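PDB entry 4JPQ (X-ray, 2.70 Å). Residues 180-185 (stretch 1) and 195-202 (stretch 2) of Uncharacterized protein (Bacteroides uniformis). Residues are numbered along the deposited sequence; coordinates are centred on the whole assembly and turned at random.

Stretch 1, residues 180-185: KGNFYK
Stretch 2 (195-202) FLSWSPIG

How do the two backbones pair? Strand 180-185 runs antiparallel to the strand that ends at Ser-197, their directions 154° apart, and pairs with it through Lys-185 and Leu-196: Lys-185 N donates to Leu-196 O and Leu-196 N to Lys-185 O, both at 3.1 Å. Tyr-184 faces Ser-197 in the next, non-hydrogen-bonded pair, CA to CA 4.6 Å.

How does contact continue where the second strand ends? Asn-182, extended (phi/psi -154/164) with chi1 t and chi2 -20°, uses its amide as a substitute backbone. Its OD1 accepts from Ser-199 N at 3.0 Å, and its ND2 donates to Ser-199 O at 3.1 Å. Trp-198, turned out of the strand at -84/-63, gives weak bonds from its N to Phe-183 O (3.0 Å) and Asn-182 OD1 (3.3 Å).

Which rings pack beside this segment? Phe-183 (chi1 m, chi2 83°) directs its edge toward the face of Trp-198 (chi1 t, chi2 63°), offset, with planes at 77° and Phe-183 CD1 3.6 Å from Trp-198 CE3. Both are buried, as suits large, mainly hydrophobic rings.

What lies on the sheet face of Tyr-184 and Ser-197? Tyr-184 (chi1 m, chi2 -64°) sets CD1 3.6 Å from Ser-197 CB and CE1 3.8 Å from Ile-201 CD1. Small Ser-197 (chi1 p) bonds its OG to Ser-199 O at 2.8 Å, linking the strand end to the segment that follows.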

# COMPACT_ATOMS: atom_id res chain seq x y z
N LYS A 180 7.96 10.87 -0.84
CA LYS A 180 6.85 11.21 0.04
C LYS A 180 5.67 10.25 -0.22
O LYS A 180 5.36 9.95 -1.36
CB LYS A 180 6.45 12.68 -0.15
CG LYS A 180 7.63 13.63 0.10
CD LYS A 180 7.21 14.95 0.71
CE LYS A 180 6.89 14.81 2.20
NZ LYS A 180 6.28 16.04 2.75
N GLY A 181 5.05 9.76 0.84
CA GLY A 181 3.94 8.84 0.70
C GLY A 181 3.14 8.60 1.96
O GLY A 181 3.37 9.23 3.00
N ASN A 182 2.17 7.69 1.86
CA ASN A 182 1.34 7.31 3.00
C ASN A 182 0.82 5.88 2.79
O ASN A 182 0.86 5.35 1.66
CB ASN A 182 0.20 8.32 3.18
CG ASN A 182 -0.27 8.47 4.63
OD1 ASN A 182 -0.06 7.60 5.48
ND2 ASN A 182 -0.93 9.59 4.92
N PHE A 183 0.33 5.29 3.88
CA PHE A 183 -0.18 3.91 3.87
C PHE A 183 -1.57 3.91 4.47
O PHE A 183 -1.82 4.62 5.45
CB PHE A 183 0.75 2.99 4.66
CG PHE A 183 2.20 3.14 4.28
CD1 PHE A 183 2.98 4.15 4.84
CD2 PHE A 183 2.79 2.29 3.34
CE1 PHE A 183 4.31 4.31 4.48
CE2 PHE A 183 4.13 2.44 2.99
CZ PHE A 183 4.89 3.46 3.55
N TYR A 184 -2.49 3.16 3.85
CA TYR A 184 -3.88 3.12 4.31
C TYR A 184 -4.52 1.73 4.36
O TYR A 184 -4.10 0.81 3.66
CB TYR A 184 -4.78 3.98 3.41
CG TYR A 184 -4.29 5.35 3.02
CD1 TYR A 184 -4.10 6.34 3.98
CD2 TYR A 184 -4.09 5.69 1.67
CE1 TYR A 184 -3.67 7.62 3.63
CE2 TYR A 184 -3.67 6.97 1.31
CZ TYR A 184 -3.48 7.94 2.28
OH TYR A 184 -3.05 9.19 1.90
N LYS A 185 -5.57 1.66 5.17
CA LYS A 185 -6.45 0.49 5.31
C LYS A 185 -7.90 0.98 5.18
O LYS A 185 -8.25 2.04 5.73
CB LYS A 185 -6.29 -0.12 6.68
CG LYS A 185 -7.23 -1.27 7.00
CD LYS A 185 -6.91 -2.55 6.24
CE LYS A 185 -7.92 -3.66 6.50
NZ LYS A 185 -9.23 -3.54 5.81
N PHE A 195 -11.55 3.82 7.94
CA PHE A 195 -10.50 4.57 7.23
C PHE A 195 -9.34 4.89 8.16
O PHE A 195 -9.49 5.69 9.09
CB PHE A 195 -11.12 5.85 6.66
CG PHE A 195 -12.20 5.59 5.68
CD1 PHE A 195 -11.88 5.15 4.39
CD2 PHE A 195 -13.53 5.71 6.04
CE1 PHE A 195 -12.88 4.88 3.45
CE2 PHE A 195 -14.54 5.43 5.11
CZ PHE A 195 -14.22 5.02 3.82
N LEU A 196 -8.21 4.23 7.91
CA LEU A 196 -6.98 4.33 8.71
C LEU A 196 -5.80 4.76 7.86
O LEU A 196 -5.70 4.40 6.69
CB LEU A 196 -6.68 2.98 9.36
CG LEU A 196 -7.25 2.71 10.75
CD1 LEU A 196 -8.70 3.13 10.92
CD2 LEU A 196 -7.06 1.24 11.11
N SER A 197 -4.91 5.56 8.47
CA SER A 197 -3.69 6.05 7.80
C SER A 197 -2.48 5.94 8.72
O SER A 197 -2.62 5.80 9.95
CB SER A 197 -3.84 7.50 7.35
OG SER A 197 -3.76 8.40 8.45
N TRP A 198 -1.30 6.02 8.10
CA TRP A 198 -0.03 5.99 8.81
C TRP A 198 0.28 7.39 9.32
O TRP A 198 0.39 7.60 10.55
CB TRP A 198 1.10 5.42 7.93
CG TRP A 198 2.45 5.65 8.48
CD1 TRP A 198 2.96 5.15 9.65
CD2 TRP A 198 3.48 6.44 7.90
NE1 TRP A 198 4.25 5.59 9.83
CE2 TRP A 198 4.59 6.38 8.77
CE3 TRP A 198 3.57 7.19 6.73
CZ2 TRP A 198 5.79 7.05 8.49
CZ3 TRP A 198 4.76 7.86 6.45
CH2 TRP A 198 5.86 7.77 7.33
N SER A 199 0.46 8.33 8.39
CA SER A 199 0.71 9.73 8.74
C SER A 199 -0.66 10.39 8.77
O SER A 199 -1.52 10.01 7.94
CB SER A 199 1.64 10.41 7.75
OG SER A 199 1.89 11.74 8.15
N PRO A 200 -0.87 11.38 9.69
CA PRO A 200 -2.22 11.96 9.81
C PRO A 200 -2.67 12.87 8.67
O PRO A 200 -1.84 13.45 7.97
CB PRO A 200 -2.17 12.73 11.14
CG PRO A 200 -1.01 12.16 11.87
CD PRO A 200 -0.02 11.85 10.79
N ILE A 201 -4.00 12.97 8.51
CA ILE A 201 -4.68 13.77 7.48
C ILE A 201 -5.68 14.68 8.19
O ILE A 201 -6.44 14.20 9.04
CB ILE A 201 -5.43 12.87 6.46
CG1 ILE A 201 -4.43 12.02 5.66
CG2 ILE A 201 -6.28 13.72 5.51
CD1 ILE A 201 -5.06 10.88 4.89
N GLY A 202 -5.68 15.96 7.82
CA GLY A 202 -6.53 16.98 8.44
C GLY A 202 -7.64 17.53 7.56
O GLY A 202 -8.03 18.68 7.71